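Local coordinates for DUF1254 domain-containing protein (Vibrio parahaemolyticus, PDB 3U07), which is of unknown function, a probably exported protein that combines a DUF1254 and a DUF1214 region in a single chain, at residues T77-T82 against I411-G416; E346-T351 against R370-M375. The protein carries 2 engineered substitutions. All blocks are in the same frame, centred on the assembly; numbering follows the deposited sequence.

Interaction 1: residues T77-T82 against I411-G416; sequences TINNDT and IMRFYG
CG of Arg413 and CG of Tyr415 both stand anti to their own carbonyl carbons (chi1 of Arg413 -66°), and from there the two side chains rise from one face of the antiparallel sheet that holds strand 408-417 to meet the loop 77-82. A loop is thus laid against the face of a sheet, joining the DUF1254 part of the chain to the DUF1214 part. Arg413 runs extended from CG to NE, and its guanidinium lies between Ile411 and the loop: Ile411 CG2 lies 3.6 Å above the plane on one face, and Asn79 CA is over the centre of the opposite one. A long, flat, charged group suits this place because its faces can pack on carbon while its nitrogens meet oxygens at the rim. Thr77 O sits at the edge, 3.1 Å from Arg413 NH2, but the angle is too poor for a hydrogen bond; NH1 is bonded to Tyr353 OH. Asn79 OD1 comes over the same face as its CA, with amide and guanidinium planes 49° apart. Beside this group, Thr77 CG2 presses closely on Ile411 CG1 at 3.5 Å, two branched side chains crossing at about a right angle, while Thr77 OG1 is turned to Tyr409 OH. Asp81 is buried, and its OD2 is also hydrogen-bonded to Ser349 OG; Arg413 NE lies 4.4 Å from Asp81 OD2, too far for a salt bridge, yet its positive charge probably favours the ionised acid. Tyr415 OH donates to the anti lone pair of Asp81 OD2 at 2.8 Å, with carboxylate and ring planes 78° apart.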
loop_
_atom_site.group_PDB
_atom_site.type_symbol
_atom_site.label_atom_id
_atom_site.label_comp_id
_atom_site.label_asym_id
_atom_site.label_seq_id
_atom_site.Cartn_x
_atom_site.Cartn_y
_atom_site.Cartn_z
ATOM N N THR A 77 -10.552 -0.547 -7.849
ATOM C CA THR A 77 -11.052 0.011 -6.591
ATOM C C THR A 77 -10.040 1.017 -6.035
ATOM O O THR A 77 -9.572 0.885 -4.900
ATOM C CB THR A 77 -11.287 -1.091 -5.528
ATOM O OG1 THR A 77 -12.028 -2.168 -6.108
ATOM C CG2 THR A 77 -12.073 -0.534 -4.351
ATOM N N ILE A 78 -9.714 2.027 -6.841
ATOM C CA ILE A 78 -8.746 3.050 -6.450
ATOM C C ILE A 78 -9.382 4.309 -5.857
ATOM O O ILE A 78 -10.512 4.675 -6.192
ATOM C CB ILE A 78 -7.862 3.466 -7.651
ATOM C CG1 ILE A 78 -6.663 4.287 -7.159
ATOM C CG2 ILE A 78 -8.692 4.259 -8.656
ATOM C CD1 ILE A 78 -5.737 4.766 -8.264
ATOM N N ASN A 79 -8.620 4.965 -4.985
ATOM C CA ASN A 79 -9.028 6.182 -4.282
ATOM C C ASN A 79 -9.608 7.302 -5.131
ATOM O O ASN A 79 -9.096 7.612 -6.206
ATOM C CB ASN A 79 -7.836 6.765 -3.519
ATOM C CG ASN A 79 -7.366 5.875 -2.390
ATOM O OD1 ASN A 79 -7.462 4.650 -2.467
ATOM N ND2 ASN A 79 -6.831 6.488 -1.338
ATOM N N ASN A 80 -10.678 7.907 -4.627
ATOM C CA ASN A 80 -11.312 9.048 -5.277
ATOM C C ASN A 80 -10.948 10.189 -4.324
ATOM O O ASN A 80 -11.422 11.323 -4.452
ATOM C CB ASN A 80 -12.834 8.870 -5.337
ATOM C CG ASN A 80 -13.524 9.974 -6.130
ATOM O OD1 ASN A 80 -13.057 10.367 -7.201
ATOM N ND2 ASN A 80 -14.649 10.463 -5.616
ATOM N N ASP A 81 -10.074 9.859 -3.371
ATOM C CA ASP A 81 -9.620 10.795 -2.345
ATOM C C ASP A 81 -8.319 11.534 -2.644
ATOM O O ASP A 81 -8.166 12.696 -2.264
ATOM C CB ASP A 81 -9.430 10.072 -0.999
ATOM C CG ASP A 81 -10.620 9.211 -0.606
ATOM O OD1 ASP A 81 -11.763 9.553 -0.975
ATOM O OD2 ASP A 81 -10.409 8.199 0.097
ATOM N N THR A 82 -7.385 10.878 -3.325
ATOM C CA THR A 82 -6.088 11.495 -3.567
ATOM C C THR A 82 -5.458 11.349 -4.949
ATOM O O THR A 82 -5.815 10.460 -5.720
ATOM C CB THR A 82 -5.062 10.956 -2.539
ATOM O OG1 THR A 82 -5.059 9.521 -2.574
ATOM C CG2 THR A 82 -5.418 11.412 -1.129
ATOM N N ILE A 411 -16.802 1.283 -0.597
ATOM C CA ILE A 411 -15.541 1.167 0.127
ATOM C C ILE A 411 -15.408 2.354 1.072
ATOM O O ILE A 411 -15.413 3.502 0.632
ATOM C CB ILE A 411 -14.324 1.198 -0.822
ATOM C CG1 ILE A 411 -14.272 -0.073 -1.674
ATOM C CG2 ILE A 411 -13.044 1.382 -0.005
ATOM C CD1 ILE A 411 -14.000 -1.344 -0.890
HETATM N N MSE A 412 -15.304 2.085 2.369
HETATM C CA MSE A 412 -15.139 3.162 3.333
HETATM C C MSE A 412 -13.653 3.224 3.704
HETATM O O MSE A 412 -13.026 2.199 3.983
HETATM C CB MSE A 412 -15.989 2.914 4.581
HETATM C CG MSE A 412 -16.080 4.124 5.508
HETATM SE SE MSE A 412 -17.438 3.936 6.894
HETATM C CE MSE A 412 -18.868 3.315 5.772
ATOM N N ARG A 413 -13.088 4.424 3.680
ATOM C CA ARG A 413 -11.678 4.595 4.007
ATOM C C ARG A 413 -11.497 5.444 5.260
ATOM O O ARG A 413 -12.214 6.424 5.475
ATOM C CB ARG A 413 -10.939 5.212 2.814
ATOM C CG ARG A 413 -10.893 4.283 1.602
ATOM C CD ARG A 413 -10.082 4.867 0.462
ATOM N NE ARG A 413 -9.841 3.877 -0.589
ATOM C CZ ARG A 413 -10.638 3.673 -1.634
ATOM N NH1 ARG A 413 -11.739 4.393 -1.788
ATOM N NH2 ARG A 413 -10.332 2.740 -2.527
ATOM N N PHE A 414 -10.543 5.048 6.094
ATOM C CA PHE A 414 -10.272 5.754 7.342
ATOM C C PHE A 414 -8.797 6.149 7.413
ATOM O O PHE A 414 -7.906 5.301 7.333
ATOM C CB PHE A 414 -10.619 4.864 8.541
ATOM C CG PHE A 414 -11.956 4.177 8.434
ATOM C CD1 PHE A 414 -12.113 3.050 7.633
ATOM C CD2 PHE A 414 -13.056 4.648 9.153
ATOM C CE1 PHE A 414 -13.344 2.396 7.547
ATOM C CE2 PHE A 414 -14.297 4.002 9.076
ATOM C CZ PHE A 414 -14.440 2.874 8.273
ATOM N N TYR A 415 -8.552 7.443 7.563
ATOM C CA TYR A 415 -7.195 7.971 7.643
ATOM C C TYR A 415 -6.944 8.465 9.061
ATOM O O TYR A 415 -7.561 9.432 9.504
ATOM C CB TYR A 415 -7.045 9.112 6.644
ATOM C CG TYR A 415 -7.292 8.679 5.219
ATOM C CD1 TYR A 415 -6.249 8.204 4.420
ATOM C CD2 TYR A 415 -8.572 8.706 4.679
ATOM C CE1 TYR A 415 -6.481 7.767 3.117
ATOM C CE2 TYR A 415 -8.816 8.268 3.382
ATOM C CZ TYR A 415 -7.771 7.800 2.607
ATOM O OH TYR A 415 -8.017 7.360 1.329
ATOM N N GLY A 416 -6.043 7.792 9.769
ATOM C CA GLY A 416 -5.742 8.167 11.137
ATOM C C GLY A 416 -6.734 7.505 12.076
ATOM O O GLY A 416 -7.120 8.073 13.101
#

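Interaction 2: residues E346-T351 against R370-M375; sequences EFWSVT and RGDRTM
Val350 and Arg370 form an antiparallel hydrogen-bonded pair, Val350 N to Arg370 O at 2.9 Å and Arg370 N to Val350 O at 3.1 Å, which joins the short edge strand 369-371 to strand 347-354 of an antiparallel sheet. Next along the chain, at Asp372, comes a turn, where the aspartate side chain is the acceptor: Trp348 N donates to Asp372 OD1 at 2.8 Å in an almost straight bond (177°), meeting the oxygen on its syn side but 34° out of the carboxylate plane. The short aspartate suits this role: chi1 (58°) sets CG between its own N and carbonyl carbon, and the carboxylate beyond it reaches the strand. The Trp348 indole spreads one face over the turn. Asp372 N lies above it, 3.7 Å from the plane and over its centre, and Gly371 CA makes a CH-pi contact with the six-membered ring. Glycine fits at 371 because a CB there would clash with Trp348 O. Other aromatic residues, Tyr383 and Phe339, meet the indole edge-to-face. Water 1 links the strand to the turn, donating to Trp348 O and accepting from Arg373 N. Within the turn, Gly371 N is bonded to Thr374 OG1, and Thr374 N to Gly371 O. Met375, present as selenomethionine, bends at chi3, which puts its methyl CE 3.3 Å from Trp348 CH2.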
loop_
_atom_site.group_PDB
_atom_site.type_symbol
_atom_site.label_atom_id
_atom_site.label_comp_id
_atom_site.label_asym_id
_atom_site.label_seq_id
_atom_site.Cartn_x
_atom_site.Cartn_y
_atom_site.Cartn_z
ATOM N N GLU A 346 -7.735 12.132 10.909
ATOM C CA GLU A 346 -7.661 12.933 9.698
ATOM C C GLU A 346 -8.991 13.096 8.976
ATOM O O GLU A 346 -9.575 14.179 8.983
ATOM C CB GLU A 346 -6.613 12.336 8.754
ATOM C CG GLU A 346 -5.275 12.087 9.428
ATOM C CD GLU A 346 -4.820 13.276 10.254
ATOM O OE1 GLU A 346 -4.604 14.362 9.676
ATOM O OE2 GLU A 346 -4.686 13.119 11.483
ATOM N N PHE A 347 -9.465 12.036 8.332
ATOM C CA PHE A 347 -10.741 12.113 7.623
ATOM C C PHE A 347 -11.193 10.740 7.157
ATOM O O PHE A 347 -10.450 9.765 7.261
ATOM C CB PHE A 347 -10.631 13.060 6.421
ATOM C CG PHE A 347 -9.870 12.492 5.248
ATOM C CD1 PHE A 347 -10.546 11.891 4.186
ATOM C CD2 PHE A 347 -8.479 12.597 5.180
ATOM C CE1 PHE A 347 -9.851 11.409 3.069
ATOM C CE2 PHE A 347 -7.770 12.115 4.068
ATOM C CZ PHE A 347 -8.460 11.522 3.010
ATOM N N TRP A 348 -12.422 10.659 6.660
ATOM C CA TRP A 348 -12.945 9.397 6.161
ATOM C C TRP A 348 -13.801 9.627 4.925
ATOM O O TRP A 348 -14.147 10.765 4.598
ATOM C CB TRP A 348 -13.752 8.675 7.243
ATOM C CG TRP A 348 -14.857 9.484 7.836
ATOM C CD1 TRP A 348 -14.806 10.228 8.977
ATOM C CD2 TRP A 348 -16.185 9.633 7.318
ATOM N NE1 TRP A 348 -16.019 10.831 9.207
ATOM C CE2 TRP A 348 -16.884 10.484 8.203
ATOM C CE3 TRP A 348 -16.853 9.131 6.192
ATOM C CZ2 TRP A 348 -18.220 10.846 7.999
ATOM C CZ3 TRP A 348 -18.183 9.492 5.987
ATOM C CH2 TRP A 348 -18.851 10.342 6.888
ATOM N N SER A 349 -14.135 8.542 4.235
ATOM C CA SER A 349 -14.930 8.637 3.019
ATOM C C SER A 349 -15.540 7.286 2.658
ATOM O O SER A 349 -15.102 6.247 3.142
ATOM C CB SER A 349 -14.039 9.097 1.866
ATOM O OG SER A 349 -13.005 8.147 1.628
ATOM N N VAL A 350 -16.571 7.312 1.820
ATOM C CA VAL A 350 -17.194 6.088 1.347
ATOM C C VAL A 350 -17.321 6.322 -0.154
ATOM O O VAL A 350 -17.827 7.355 -0.588
ATOM C CB VAL A 350 -18.580 5.821 2.020
ATOM C CG1 VAL A 350 -18.720 6.663 3.263
ATOM C CG2 VAL A 350 -19.715 6.059 1.052
ATOM N N THR A 351 -16.828 5.376 -0.941
ATOM C CA THR A 351 -16.849 5.505 -2.395
ATOM C C THR A 351 -17.622 4.365 -3.046
ATOM O O THR A 351 -17.603 3.235 -2.562
ATOM C CB THR A 351 -15.399 5.529 -2.952
ATOM O OG1 THR A 351 -14.643 6.537 -2.264
ATOM C CG2 THR A 351 -15.392 5.827 -4.448
ATOM N N ARG A 370 -18.556 10.386 -0.656
ATOM C CA ARG A 370 -19.041 11.354 0.324
ATOM C C ARG A 370 -18.178 11.131 1.561
ATOM O O ARG A 370 -17.711 10.013 1.801
ATOM C CB ARG A 370 -20.508 11.100 0.673
ATOM C CG ARG A 370 -21.512 11.499 -0.401
ATOM C CD ARG A 370 -21.644 13.014 -0.521
ATOM N NE ARG A 370 -20.626 13.602 -1.387
ATOM C CZ ARG A 370 -20.538 14.901 -1.657
ATOM N NH1 ARG A 370 -21.406 15.753 -1.130
ATOM N NH2 ARG A 370 -19.583 15.348 -2.461
ATOM N N GLY A 371 -17.963 12.180 2.344
ATOM C CA GLY A 371 -17.140 12.036 3.530
ATOM C C GLY A 371 -17.318 13.204 4.473
ATOM O O GLY A 371 -18.181 14.050 4.245
ATOM N N ASP A 372 -16.506 13.267 5.525
ATOM C CA ASP A 372 -16.622 14.354 6.485
ATOM C C ASP A 372 -16.232 15.708 5.898
ATOM O O ASP A 372 -16.629 16.747 6.419
ATOM C CB ASP A 372 -15.804 14.052 7.750
ATOM C CG ASP A 372 -14.331 13.811 7.465
ATOM O OD1 ASP A 372 -14.013 12.913 6.660
ATOM O OD2 ASP A 372 -13.490 14.520 8.057
ATOM N N ARG A 373 -15.472 15.699 4.807
ATOM C CA ARG A 373 -15.057 16.940 4.155
ATOM C C ARG A 373 -16.151 17.491 3.240
ATOM O O ARG A 373 -16.064 18.633 2.791
ATOM C CB ARG A 373 -13.785 16.713 3.326
ATOM C CG ARG A 373 -12.542 16.412 4.147
ATOM C CD ARG A 373 -12.046 17.647 4.893
ATOM N NE ARG A 373 -11.376 18.603 4.013
ATOM C CZ ARG A 373 -10.093 18.943 4.114
ATOM N NH1 ARG A 373 -9.336 18.403 5.061
ATOM N NH2 ARG A 373 -9.567 19.821 3.270
ATOM N N THR A 374 -17.175 16.686 2.968
ATOM C CA THR A 374 -18.260 17.116 2.088
ATOM C C THR A 374 -19.651 17.040 2.714
ATOM O O THR A 374 -20.641 17.396 2.077
ATOM C CB THR A 374 -18.261 16.299 0.776
ATOM O OG1 THR A 374 -18.384 14.903 1.075
ATOM C CG2 THR A 374 -16.969 16.532 0.003
HETATM N N MSE A 375 -19.726 16.579 3.959
HETATM C CA MSE A 375 -21.006 16.481 4.663
HETATM C C MSE A 375 -20.864 16.980 6.094
HETATM O O MSE A 375 -19.755 17.066 6.625
HETATM C CB MSE A 375 -21.496 15.034 4.758
HETATM C CG MSE A 375 -21.604 14.247 3.478
HETATM SE SE MSE A 375 -22.501 12.574 3.900
HETATM C CE MSE A 375 -21.084 11.678 4.829
HETATM O O HOH W 1 -13.945 13.370 3.397
#

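The two contacts lie about 9 Å apart, centre to centre, and share the antiparallel sheet ordered 315-319, 408-417, 347-354, 369-371. Interaction 2 adds the outermost strand 369-371 to 347-354, whereas interaction 1 brings a loop preceding strand 82-90 onto the neighbouring strand 408-417. Backbone pairing between the two inner strands connects them directly, with Arg413 N 2.8 Å from Ser349 O and Thr351 N 2.8 Å from Ile411 O. Along the chain, interaction 2 is nested inside the much longer loop that interaction 1 closes. Both segments of interaction 2 lie in the DUF1214 region, while interaction 1 ties that region to the DUF1254 region.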